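Side-chain contacts in Alpha/beta hydrolase fold protein (Chitinophaga pinensis, PDB 4PW0), which probably hydrolyses a substrate not yet identified, as a member of the alpha/beta hydrolase fold family: residues Asn58-Gly63 with Ser274-Phe279; Gln117-Ala120 with Met126-Lys129; Ser255-Ala260 with Tyr266-Leu271. One frame throughout, in Å; residues are numbered along the deposited sequence.

Contact 1 of 3, residues Asn58-Gly63 with Ser274-Phe279; sequences NGLSKG and SQTEYF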
ATOM      1  N   ASN A  58      -1.514  15.512 -13.496  1.00 17.92           N
ATOM      2  CA  ASN A  58      -0.279  16.291 -13.511  1.00 19.76           C
ATOM      3  C   ASN A  58       0.871  15.533 -12.841  1.00 20.57           C
ATOM      4  O   ASN A  58       2.012  15.505 -13.340  1.00 23.35           O
ATOM      5  CB  ASN A  58      -0.466  17.670 -12.884  1.00 20.96           C
ATOM      6  CG  ASN A  58      -1.293  18.604 -13.753  1.00 19.28           C
ATOM      7  OD1 ASN A  58      -1.304  18.447 -14.972  1.00 22.87           O
ATOM      8  ND2 ASN A  58      -1.992  19.542 -13.161  1.00 22.04           N
ATOM      9  N   GLY A  59       0.593  14.930 -11.684  1.00 19.03           N
ATOM     10  CA  GLY A  59       1.632  14.230 -10.989  1.00 20.22           C
ATOM     11  C   GLY A  59       2.243  13.059 -11.750  1.00 20.28           C
ATOM     12  O   GLY A  59       3.471  12.865 -11.793  1.00 22.69           O
ATOM     13  N   LEU A  60       1.387  12.246 -12.378  1.00 19.09           N
ATOM     14  CA  LEU A  60       1.879  11.113 -13.104  1.00 19.45           C
ATOM     15  C   LEU A  60       2.489  11.499 -14.463  1.00 22.44           C
ATOM     16  O   LEU A  60       3.371  10.790 -14.933  1.00 24.63           O
ATOM     17  CB  LEU A  60       0.781  10.055 -13.282  1.00 19.05           C
ATOM     18  CG  LEU A  60       0.468   9.323 -11.961  1.00 20.63           C
ATOM     19  CD1 LEU A  60      -0.744   8.418 -12.198  1.00 20.86           C
ATOM     20  CD2 LEU A  60       1.664   8.557 -11.449  1.00 23.93           C
ATOM     21  N   SER A  61       2.052  12.603 -15.050  1.00 20.44           N
ATOM     22  CA  SER A  61       2.596  13.028 -16.346  1.00 22.92           C
ATOM     23  C   SER A  61       3.947  13.731 -16.227  1.00 24.29           C
ATOM     24  O   SER A  61       4.568  14.019 -17.255  1.00 26.28           O
ATOM     25  CB  SER A  61       1.612  13.903 -17.114  1.00 21.45           C
ATOM     26  OG  SER A  61       1.300  15.102 -16.494  1.00 25.45           O
ATOM     27  N   LYS A  62       4.431  13.975 -15.007  1.00 24.23           N
ATOM     28  CA  LYS A  62       5.800  14.444 -14.848  1.00 25.33           C
ATOM     29  C   LYS A  62       6.837  13.433 -15.343  1.00 25.67           C
ATOM     30  O   LYS A  62       7.932  13.799 -15.800  1.00 32.73           O
ATOM     31  CB  LYS A  62       6.092  14.808 -13.388  1.00 29.28           C
ATOM     32  CG  LYS A  62       5.296  15.979 -12.883  1.00 33.76           C
ATOM     33  CD  LYS A  62       5.537  17.226 -13.735  1.00 40.03           C
ATOM     34  CE  LYS A  62       4.836  18.448 -13.178  1.00 48.28           C
ATOM     35  NZ  LYS A  62       3.362  18.351 -13.402  1.00 47.05           N
ATOM     36  N   GLY A  63       6.508  12.168 -15.246  1.00 26.62           N
ATOM     37  CA  GLY A  63       7.434  11.119 -15.535  1.00 26.86           C
ATOM     38  C   GLY A  63       7.142  10.227 -16.716  1.00 25.45           C
ATOM     39  O   GLY A  63       7.891   9.290 -16.955  1.00 26.96           O
ATOM     40  N   SER A 274       2.506   9.346  -5.374  1.00 16.37           N
ATOM     41  CA  SER A 274       3.781   8.852  -4.857  1.00 16.62           C
ATOM     42  C   SER A 274       3.934   7.342  -5.015  1.00 17.43           C
ATOM     43  O   SER A 274       4.958   6.816  -5.490  1.00 19.24           O
ATOM     44  CB  SER A 274       3.937   9.236  -3.415  1.00 17.62           C
ATOM     45  OG  SER A 274       5.156   8.709  -2.900  1.00 21.52           O
ATOM     46  N   GLN A 275       2.862   6.651  -4.670  1.00 15.10           N
ATOM     47  CA  GLN A 275       2.891   5.186  -4.774  1.00 15.22           C
ATOM     48  C   GLN A 275       2.947   4.696  -6.207  1.00 15.26           C
ATOM     49  O   GLN A 275       3.719   3.751  -6.522  1.00 16.51           O
ATOM     50  CB  GLN A 275       1.686   4.596  -4.059  1.00 15.17           C
ATOM     51  CG  GLN A 275       1.729   4.792  -2.582  1.00 18.96           C
ATOM     52  CD  GLN A 275       0.652   4.012  -1.876  1.00 20.98           C
ATOM     53  OE1 GLN A 275      -0.385   3.732  -2.426  1.00 21.28           O
ATOM     54  NE2 GLN A 275       0.924   3.709  -0.580  1.00 25.36           N
ATOM     55  N   THR A 276       2.121   5.310  -7.063  1.00 15.27           N
ATOM     56  CA  THR A 276       1.984   4.921  -8.469  0.60 16.61           C
ATOM     57  C   THR A 276       3.240   5.240  -9.285  1.00 16.32           C
ATOM     58  O   THR A 276       3.658   4.448 -10.148  1.00 17.18           O
ATOM     59  CB  THR A 276       0.737   5.614  -9.108  0.60 16.91           C
ATOM     60  OG1 THR A 276      -0.419   5.219  -8.387  0.60 21.42           O
ATOM     61  CG2 THR A 276       0.555   5.181 -10.545  0.60 19.83           C
ATOM     62  N   GLU A 277       3.848   6.394  -9.000  1.00 16.63           N
ATOM     63  CA  GLU A 277       5.064   6.759  -9.693  1.00 18.38           C
ATOM     64  C   GLU A 277       6.173   5.750  -9.409  1.00 18.10           C
ATOM     65  O   GLU A 277       6.889   5.324 -10.341  1.00 19.47           O
ATOM     66  CB  GLU A 277       5.451   8.186  -9.277  1.00 24.82           C
ATOM     67  CG  GLU A 277       6.748   8.698  -9.773  1.00 31.45           C
ATOM     68  CD  GLU A 277       6.849  10.128  -9.279  1.00 44.36           C
ATOM     69  OE1 GLU A 277       6.705  10.350  -8.040  1.00 51.34           O
ATOM     70  OE2 GLU A 277       6.980  11.022 -10.127  1.00 47.29           O
ATOM     71  N   TYR A 278       6.353   5.330  -8.154  1.00 16.99           N
ATOM     72  CA  TYR A 278       7.299   4.309  -7.867  1.00 18.31           C
ATOM     73  C   TYR A 278       6.991   2.999  -8.594  1.00 17.62           C
ATOM     74  O   TYR A 278       7.866   2.330  -9.187  1.00 18.39           O
ATOM     75  CB  TYR A 278       7.473   4.060  -6.339  1.00 18.72           C
ATOM     76  CG  TYR A 278       8.499   3.007  -6.069  1.00 18.95           C
ATOM     77  CD1 TYR A 278       9.867   3.340  -6.003  1.00 20.85           C
ATOM     78  CD2 TYR A 278       8.163   1.673  -6.001  1.00 19.10           C
ATOM     79  CE1 TYR A 278      10.793   2.345  -5.844  1.00 21.09           C
ATOM     80  CE2 TYR A 278       9.114   0.672  -5.884  1.00 19.96           C
ATOM     81  CZ  TYR A 278      10.443   1.040  -5.798  1.00 22.03           C
ATOM     82  OH  TYR A 278      11.398   0.037  -5.721  1.00 24.29           O
ATOM     83  N   PHE A 279       5.728   2.582  -8.497  1.00 16.57           N
ATOM     84  CA  PHE A 279       5.314   1.365  -9.135  1.00 16.54           C
ATOM     85  C   PHE A 279       5.679   1.367 -10.629  1.00 17.61           C
ATOM     86  O   PHE A 279       6.272   0.426 -11.112  1.00 18.58           O
ATOM     87  CB  PHE A 279       3.818   1.172  -8.929  1.00 16.22           C
ATOM     88  CG  PHE A 279       3.221   0.029  -9.715  1.00 16.20           C
ATOM     89  CD1 PHE A 279       3.486  -1.291  -9.366  1.00 16.40           C
ATOM     90  CD2 PHE A 279       2.389   0.267 -10.784  1.00 15.92           C
ATOM     91  CE1 PHE A 279       2.919  -2.345 -10.078  1.00 16.83           C
ATOM     92  CE2 PHE A 279       1.815  -0.772 -11.503  1.00 16.45           C
ATOM     93  CZ  PHE A 279       2.088  -2.065 -11.141  1.00 16.77           C
TER
HETATM   94  O   HOH W   1       5.466  10.958 -12.437  1.00 31.47           O
HETATM   95  O   HOH W   2       5.084  13.663  -9.611  1.00 36.85           O

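Contact 2 of 3, residues Gln117-Ala120 with Met126-Lys129; sequences QYMA and MIRK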
ATOM      1  N   GLN A 117      -8.620  -5.024 -16.636  1.00 15.86           N
ATOM      2  CA  GLN A 117      -8.525  -6.475 -16.369  1.00 15.81           C
ATOM      3  C   GLN A 117      -8.835  -7.271 -17.653  1.00 18.07           C
ATOM      4  O   GLN A 117      -8.107  -8.182 -18.015  1.00 19.28           O
ATOM      5  CB  GLN A 117      -9.489  -6.905 -15.303  1.00 17.08           C
ATOM      6  CG  GLN A 117      -9.192  -6.395 -13.902  1.00 15.91           C
ATOM      7  CD  GLN A 117     -10.312  -6.760 -12.957  1.00 16.19           C
ATOM      8  OE1 GLN A 117     -10.541  -7.944 -12.683  1.00 18.42           O
ATOM      9  NE2 GLN A 117     -10.984  -5.759 -12.425  1.00 16.85           N
ATOM     10  N   TYR A 118      -9.931  -6.919 -18.315  1.00 17.24           N
ATOM     11  CA  TYR A 118     -10.332  -7.616 -19.520  1.00 17.87           C
ATOM     12  C   TYR A 118      -9.269  -7.432 -20.610  1.00 17.33           C
ATOM     13  O   TYR A 118      -8.922  -8.384 -21.337  1.00 20.04           O
ATOM     14  CB  TYR A 118     -11.729  -7.177 -19.973  1.00 19.66           C
ATOM     15  CG  TYR A 118     -12.312  -8.137 -20.983  1.00 20.53           C
ATOM     16  CD1 TYR A 118     -12.783  -9.363 -20.576  1.00 26.45           C
ATOM     17  CD2 TYR A 118     -12.325  -7.859 -22.319  1.00 19.30           C
ATOM     18  CE1 TYR A 118     -13.261 -10.298 -21.477  1.00 28.35           C
ATOM     19  CE2 TYR A 118     -12.805  -8.802 -23.249  1.00 22.43           C
ATOM     20  CZ  TYR A 118     -13.281  -9.992 -22.822  1.00 24.13           C
ATOM     21  OH  TYR A 118     -13.757 -10.918 -23.742  1.00 30.26           O
HETATM   22  N   MSE A 119      -8.730  -6.230 -20.745  1.00 17.56           N
HETATM   23  CA  MSE A 119      -7.695  -5.945 -21.746  1.00 17.29           C
HETATM   24  C   MSE A 119      -6.458  -6.759 -21.508  1.00 19.47           C
HETATM   25  O   MSE A 119      -5.821  -7.252 -22.457  1.00 20.65           O
HETATM   26  CB  MSE A 119      -7.330  -4.450 -21.761  1.00 18.80           C
HETATM   27  CG  MSE A 119      -6.585  -4.051 -23.033  1.00 19.55           C
HETATM   28 SE   MSE A 119      -6.167  -2.159 -23.095  0.65 21.45          SE
HETATM   29  CE  MSE A 119      -7.950  -1.575 -23.517  1.00 20.39           C
ATOM     30  N   ALA A 120      -6.071  -6.911 -20.249  1.00 18.67           N
ATOM     31  CA  ALA A 120      -4.906  -7.708 -19.936  1.00 19.78           C
ATOM     32  C   ALA A 120      -5.128  -9.179 -20.289  1.00 21.21           C
ATOM     33  O   ALA A 120      -4.148  -9.901 -20.625  1.00 22.60           O
ATOM     34  CB  ALA A 120      -4.575  -7.573 -18.442  1.00 20.62           C
HETATM   35  N   MSE A 126       0.311  -6.237 -25.135  1.00 22.89           N
HETATM   36  CA  MSE A 126       0.298  -4.796 -25.352  1.00 22.90           C
HETATM   37  C   MSE A 126       0.411  -3.995 -24.054  1.00 19.30           C
HETATM   38  O   MSE A 126       0.677  -2.805 -24.103  1.00 21.72           O
HETATM   39  CB  MSE A 126      -1.019  -4.391 -26.024  1.00 24.65           C
HETATM   40  CG  MSE A 126      -0.997  -4.976 -27.454  1.00 26.57           C
HETATM   41 SE   MSE A 126      -2.649  -4.503 -28.444  0.65 34.05          SE
HETATM   42  CE  MSE A 126      -1.837  -2.869 -28.755  1.00 29.69           C
ATOM     43  N   ILE A 127       0.249  -4.666 -22.901  1.00 20.38           N
ATOM     44  CA  ILE A 127       0.258  -3.995 -21.590  1.00 18.80           C
ATOM     45  C   ILE A 127       1.518  -4.401 -20.818  1.00 18.75           C
ATOM     46  O   ILE A 127       1.871  -5.594 -20.768  1.00 20.92           O
ATOM     47  CB  ILE A 127      -1.014  -4.368 -20.806  1.00 20.14           C
ATOM     48  CG1 ILE A 127      -2.237  -3.727 -21.481  1.00 21.91           C
ATOM     49  CG2 ILE A 127      -0.917  -3.890 -19.354  1.00 20.52           C
ATOM     50  CD1 ILE A 127      -3.559  -4.186 -20.930  1.00 23.56           C
ATOM     51  N   ARG A 128       2.174  -3.421 -20.205  1.00 18.90           N
ATOM     52  CA  ARG A 128       3.278  -3.670 -19.327  1.00 19.24           C
ATOM     53  C   ARG A 128       2.798  -3.779 -17.859  1.00 18.74           C
ATOM     54  O   ARG A 128       2.757  -4.889 -17.312  1.00 20.53           O
ATOM     55  CB  ARG A 128       4.348  -2.618 -19.523  1.00 19.95           C
ATOM     56  CG  ARG A 128       5.591  -2.936 -18.723  1.00 21.64           C
ATOM     57  CD  ARG A 128       6.652  -1.843 -18.765  1.00 24.27           C
ATOM     58  NE  ARG A 128       6.207  -0.612 -18.129  1.00 21.79           N
ATOM     59  CZ  ARG A 128       6.997   0.265 -17.519  1.00 24.40           C
ATOM     60  NH1 ARG A 128       8.323   0.083 -17.465  1.00 34.56           N
ATOM     61  NH2 ARG A 128       6.453   1.335 -16.928  1.00 28.27           N
ATOM     62  N   LYS A 129       2.431  -2.639 -17.255  1.00 18.86           N
ATOM     63  CA  LYS A 129       1.964  -2.658 -15.856  1.00 16.39           C
ATOM     64  C   LYS A 129       0.534  -2.136 -15.793  1.00 16.26           C
ATOM     65  O   LYS A 129       0.087  -1.366 -16.650  1.00 17.44           O
ATOM     66  CB  LYS A 129       2.855  -1.760 -14.994  1.00 16.95           C
ATOM     67  CG  LYS A 129       4.321  -2.230 -14.955  1.00 19.51           C
ATOM     68  CD  LYS A 129       5.171  -1.389 -14.012  1.00 19.92           C
ATOM     69  CE  LYS A 129       6.617  -1.705 -14.089  1.00 24.05           C
ATOM     70  NZ  LYS A 129       7.517  -0.973 -13.206  1.00 19.58           N
TER

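Contact 3 of 3, residues Ser255-Ala260 with Tyr266-Leu271; sequences SLYPDA and YQYPEL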
ATOM      1  N   SER A 255      -2.731  -1.416  -1.872  1.00 13.27           N
ATOM      2  CA  SER A 255      -2.749  -0.288  -0.927  0.60 14.42           C
ATOM      3  C   SER A 255      -4.190   0.008  -0.534  1.00 13.25           C
ATOM      4  O   SER A 255      -5.030   0.203  -1.416  1.00 14.03           O
ATOM      5  CB  SER A 255      -2.171   0.975  -1.617  0.60 15.15           C
ATOM      6  OG  SER A 255      -0.739   0.999  -1.757  0.60 17.01           O
ATOM      7  N   LEU A 256      -4.464   0.038   0.770  1.00 13.33           N
ATOM      8  CA  LEU A 256      -5.751   0.499   1.261  1.00 13.19           C
ATOM      9  C   LEU A 256      -5.565   1.794   2.053  1.00 13.16           C
ATOM     10  O   LEU A 256      -4.654   1.921   2.888  1.00 13.96           O
ATOM     11  CB  LEU A 256      -6.445  -0.527   2.148  1.00 14.07           C
ATOM     12  CG  LEU A 256      -6.710  -1.892   1.553  1.00 14.39           C
ATOM     13  CD1 LEU A 256      -7.436  -2.770   2.554  1.00 15.44           C
ATOM     14  CD2 LEU A 256      -7.475  -1.779   0.262  1.00 15.17           C
ATOM     15  N   TYR A 257      -6.448   2.749   1.756  1.00 13.11           N
ATOM     16  CA  TYR A 257      -6.358   4.102   2.323  1.00 13.82           C
ATOM     17  C   TYR A 257      -7.418   4.342   3.416  1.00 14.08           C
ATOM     18  O   TYR A 257      -8.548   3.885   3.274  1.00 14.65           O
ATOM     19  CB  TYR A 257      -6.489   5.184   1.230  1.00 15.53           C
ATOM     20  CG  TYR A 257      -5.436   5.172   0.138  1.00 14.64           C
ATOM     21  CD1 TYR A 257      -4.250   4.478   0.250  1.00 16.00           C
ATOM     22  CD2 TYR A 257      -5.625   5.950  -1.007  1.00 16.20           C
ATOM     23  CE1 TYR A 257      -3.266   4.506  -0.748  1.00 17.19           C
ATOM     24  CE2 TYR A 257      -4.675   5.972  -1.991  1.00 16.06           C
ATOM     25  CZ  TYR A 257      -3.528   5.273  -1.890  1.00 16.53           C
ATOM     26  OH  TYR A 257      -2.592   5.333  -2.924  1.00 18.79           O
ATOM     27  N   PRO A 258      -7.038   5.048   4.478  1.00 14.25           N
ATOM     28  CA  PRO A 258      -7.923   5.108   5.666  1.00 14.46           C
ATOM     29  C   PRO A 258      -9.098   6.041   5.518  1.00 14.77           C
ATOM     30  O   PRO A 258      -9.011   7.112   4.876  1.00 14.94           O
ATOM     31  CB  PRO A 258      -6.979   5.626   6.747  1.00 15.54           C
ATOM     32  CG  PRO A 258      -5.912   6.395   6.005  1.00 15.05           C
ATOM     33  CD  PRO A 258      -5.702   5.596   4.735  1.00 14.55           C
ATOM     34  N   ASP A 259     -10.194   5.657   6.168  1.00 14.13           N
ATOM     35  CA  ASP A 259     -11.403   6.504   6.269  1.00 14.36           C
ATOM     36  C   ASP A 259     -11.788   7.071   4.914  1.00 14.20           C
ATOM     37  O   ASP A 259     -12.063   8.274   4.780  1.00 15.11           O
ATOM     38  CB  ASP A 259     -11.260   7.605   7.310  1.00 15.37           C
ATOM     39  CG  ASP A 259     -12.602   8.276   7.628  1.00 15.96           C
ATOM     40  OD1 ASP A 259     -13.632   7.590   7.567  1.00 17.70           O
ATOM     41  OD2 ASP A 259     -12.514   9.479   7.925  1.00 19.14           O
ATOM     42  N   ALA A 260     -11.861   6.173   3.931  1.00 14.51           N
ATOM     43  CA  ALA A 260     -12.069   6.541   2.549  1.00 13.18           C
ATOM     44  C   ALA A 260     -13.001   5.552   1.883  1.00 13.76           C
ATOM     45  O   ALA A 260     -13.329   4.505   2.455  1.00 15.88           O
ATOM     46  CB  ALA A 260     -10.731   6.630   1.849  1.00 14.28           C
ATOM     47  N   TYR A 266      -8.997  10.198  -4.991  1.00 14.73           N
ATOM     48  CA  TYR A 266      -9.376  11.607  -4.878  1.00 13.98           C
ATOM     49  C   TYR A 266      -9.154  12.100  -3.475  1.00 14.87           C
ATOM     50  O   TYR A 266      -8.841  13.286  -3.254  1.00 15.15           O
ATOM     51  CB  TYR A 266     -10.830  11.784  -5.188  1.00 14.68           C
ATOM     52  CG  TYR A 266     -11.324  11.605  -6.587  1.00 14.87           C
ATOM     53  CD1 TYR A 266     -10.657  12.181  -7.666  1.00 16.24           C
ATOM     54  CD2 TYR A 266     -12.565  11.068  -6.814  1.00 15.84           C
ATOM     55  CE1 TYR A 266     -11.222  12.152  -8.934  1.00 16.98           C
ATOM     56  CE2 TYR A 266     -13.127  11.001  -8.074  1.00 17.81           C
ATOM     57  CZ  TYR A 266     -12.446  11.576  -9.143  1.00 17.31           C
ATOM     58  OH  TYR A 266     -13.050  11.538 -10.394  1.00 19.37           O
ATOM     59  N   GLN A 267      -9.335  11.215  -2.489  1.00 14.41           N
ATOM     60  CA  GLN A 267      -9.147  11.611  -1.096  1.00 14.73           C
ATOM     61  C   GLN A 267      -7.697  11.855  -0.762  1.00 14.56           C
ATOM     62  O   GLN A 267      -7.383  12.773   0.024  1.00 16.77           O
ATOM     63  CB  GLN A 267      -9.773  10.586  -0.163  1.00 15.12           C
ATOM     64  CG  GLN A 267      -9.705  11.025   1.298  1.00 14.89           C
ATOM     65  CD  GLN A 267     -10.750  10.326   2.160  1.00 14.61           C
ATOM     66  OE1 GLN A 267     -11.830   9.987   1.706  1.00 15.04           O
ATOM     67  NE2 GLN A 267     -10.409  10.108   3.408  1.00 15.55           N
ATOM     68  N   TYR A 268      -6.784  11.044  -1.333  1.00 15.31           N
ATOM     69  CA  TYR A 268      -5.366  11.128  -1.055  1.00 15.46           C
ATOM     70  C   TYR A 268      -4.570  11.125  -2.377  1.00 15.25           C
ATOM     71  O   TYR A 268      -3.830  10.197  -2.680  1.00 15.96           O
ATOM     72  CB  TYR A 268      -4.903   9.958  -0.191  1.00 16.42           C
ATOM     73  CG  TYR A 268      -5.647   9.846   1.139  1.00 15.15           C
ATOM     74  CD1 TYR A 268      -5.449  10.760   2.159  1.00 17.38           C
ATOM     75  CD2 TYR A 268      -6.530   8.812   1.355  1.00 16.45           C
ATOM     76  CE1 TYR A 268      -6.148  10.634   3.352  1.00 17.73           C
ATOM     77  CE2 TYR A 268      -7.213   8.656   2.559  1.00 16.91           C
ATOM     78  CZ  TYR A 268      -7.013   9.557   3.575  1.00 14.73           C
ATOM     79  OH  TYR A 268      -7.684   9.454   4.791  1.00 16.80           O
ATOM     80  N   PRO A 269      -4.730  12.175  -3.175  1.00 14.91           N
ATOM     81  CA  PRO A 269      -4.138  12.170  -4.495  1.00 15.60           C
ATOM     82  C   PRO A 269      -2.614  12.191  -4.484  1.00 15.31           C
ATOM     83  O   PRO A 269      -1.983  11.589  -5.369  1.00 17.09           O
ATOM     84  CB  PRO A 269      -4.726  13.438  -5.143  1.00 16.42           C
ATOM     85  CG  PRO A 269      -4.998  14.370  -3.971  1.00 17.08           C
ATOM     86  CD  PRO A 269      -5.524  13.399  -2.918  1.00 15.57           C
ATOM     87  N   GLU A 270      -2.000  12.905  -3.549  1.00 15.33           N
ATOM     88  CA  GLU A 270      -0.550  12.933  -3.505  0.60 16.37           C
ATOM     89  C   GLU A 270       0.074  11.602  -3.032  1.00 16.46           C
ATOM     90  O   GLU A 270       1.120  11.156  -3.533  1.00 17.18           O
ATOM     91  CB  GLU A 270      -0.064  14.110  -2.677  0.60 19.96           C
ATOM     92  CG  GLU A 270      -0.396  15.423  -3.362  0.60 24.80           C
ATOM     93  CD  GLU A 270       0.355  16.605  -2.820  0.60 34.82           C
ATOM     94  OE1 GLU A 270       0.537  16.700  -1.592  0.60 38.23           O
ATOM     95  OE2 GLU A 270       0.740  17.445  -3.653  0.60 34.74           O
ATOM     96  N   LEU A 271      -0.630  10.929  -2.112  1.00 16.27           N
ATOM     97  CA  LEU A 271      -0.226   9.591  -1.700  1.00 15.61           C
ATOM     98  C   LEU A 271      -0.299   8.647  -2.933  1.00 14.95           C
ATOM     99  O   LEU A 271       0.612   7.865  -3.207  1.00 15.84           O
ATOM    100  CB  LEU A 271      -1.142   9.099  -0.602  1.00 15.39           C
ATOM    101  CG  LEU A 271      -0.997   7.673  -0.112  1.00 15.64           C
ATOM    102  CD1 LEU A 271       0.385   7.384   0.424  1.00 18.18           C
ATOM    103  CD2 LEU A 271      -2.077   7.359   0.938  1.00 17.03           C
TER

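Contact 1 of 3, residues Asn58-Gly63 with Ser274-Phe279
Leu60 and Thr276 join two helices that pack side by side on one face of the central sheet of the alpha/beta hydrolase fold, helix 54-61 and the C-terminal helix 269-282. The backbones come nearest at Leu60 and Glu277, CA atoms 6.4 Å apart. Below, toward the sheet, the contact is apolar. Leu60 turns its isobutyl fork across the line of the Thr276 side chain at about a right angle, and both methyls settle round a single methyl: Leu60 CD2 lies 3.7 Å from Thr276 CG2 in the conformer described here, with CD1 just behind. The threonine rotation suits this, because CG2 stands anti to the backbone N and faces the leucine, while OG1 turns back along its own helix to bond the carbonyl of Phe272. CD2 of Leu60 also rests on the helix backbone, 3.9 Å from Glu277 N. Beneath, Leu60 touches Leu66 of strand 66-69 and Thr276 touches Ile131 and Phe227, so the pair lies between the two helices and the sheet.

Above, water does the joining. Glu277 has CG anti to the backbone N (chi1 174°) and the next bond also extended. Its OE2 faces Gly59 O at 4.3 Å, two acceptors that need a donor between them. One water lies 2.8 Å from both Gly59 O and Glu277 OE2, though it may not donate to both at once; a second donates to Gly59 O and reaches Glu277 OE2 at the longer 3.3 Å. The glycine carbonyl is thus reached by two waters. Glu277 also lies against Arg64. On helix 54-61, Lys62 folds back over the last turn, and its NZ bonds Asn58 O at 3.2 Å from above the carbonyl plane, 57° out of it.

Contact 2 of 3, residues Gln117-Ala120 with Met126-Lys129
Met119 and Ile127 meet inside a beta-alpha-beta crossover, the right-handed type of connection usual in this fold, in which helix 111-122 links strand 104-109 to strand 127-133. Met119 is selenomethionine in this crystal, so selenium stands where the natural residue has sulfur. Its side chain starts toward the strand: CB lies 3.9 Å from Ile127 CD1. The next atom, CG, comes nearest of all, 3.7 Å from the same methyl, and SE follows with CD1 of Ile127 at 3.9 Å. After that the chain bends at chi3 (-75°) and carries the terminal CE off past the isoleucine, so the flank of the Met119 side chain touches, and not its end. Met119 also packs on Thr89 of helix 85-98 and on Phe104 of the preceding strand.

From the strand side everything is done by one methyl. Ile127 holds CG1 anti to its carbonyl carbon and runs on straight (chi2 171°), which pushes CD1 outward, across the methionine chain at about a right angle. The methyl tip then sits against the helix itself: it is 3.8 Å from Ala120 N and 4.3 Å from Ala120 CB. The short alanine probably helps the isoleucine come this close, with the two CA atoms 6.6 Å apart.

At Arg128 the strand is interrupted, and neither Arg128 nor Lys129 touches residues 117-120. Arg128 forms a salt bridge with Asp105; CE of Lys129 lies 4.0 Å above the Arg128 guanidinium plane, and Lys129 NZ bonds backbone carbonyls such as Phe279 O. Between residues 117-120 and 126-129 no hydrogen bond forms; one methyl rests on the Met119 chain and the Ala120 backbone, so this junction depends on dispersion and the exclusion of water.

Contact 3 of 3, residues Ser255-Ala260 with Tyr266-Leu271
Tyr268 and Gln267 bind the backbone of the loop that follows strand 252-257. Tyr268 OH donates to Pro258 O at 2.7 Å, with the donor tilted 32° from the carbonyl plane. On the next carbonyl of the loop, Asp259 O, Gln267 NE2 makes a fairly straight bond (2.8 Å, 159°), coming from above that carbonyl's plane, and it makes a weak second bond to Tyr268 OH. The phenol oxygen also bonds His172, while Gln267 OE1 finds Ser173, so both polar ends are satisfied. Ala260 CB lies beside the same amide.

Lower down, the contact is aromatic. Tyr257 CB packs 3.6 Å from Tyr268 CD2, the two ring planes nearly perpendicular but meeting obliquely. Leu271, with CG anti to the backbone N (chi1 174°), carries CD2 over one face of the Tyr257 ring, a CH-pi contact 3.7 Å from the centroid; Tyr257 OH bonds Gln275. A valine in place of Tyr257 would probably leave Leu271 without the ring it covers and deprive Gln275 of one of its two hydroxyl partners.

The short connection clamped here carries the probable catalytic histidine of the fold. Helix 264-267 carries Gln267, helix 171-184 lies against Asp259 and Gln267 through His172, helix 269-282 follows, and strand 252-257, outermost in this chain, continues the sheet by antiparallel pairing with the second subunit.

In the fold
Along the chain, contact 1 closes a long loop from helix 54-61 to helix 269-282, and contacts 2 and 3 lie inside it in series. All three gather round the one mixed sheet, contact 1 on one face, contact 2 on the other and contact 3 at the 252-257 edge. The centres of contacts 1 and 3 are about 15 Å apart and both use helix 269-282, where Gln275 OE1 meets Ser255 OG. Contact 2, its centre about 19 Å from that of contact 1, joins it through Lys129 NZ and Phe279 O; contacts 2 and 3 do not touch. The C-terminal helix thus ties the middle of the sheet to its edge, where contacts 1 and 3 reach the second subunit.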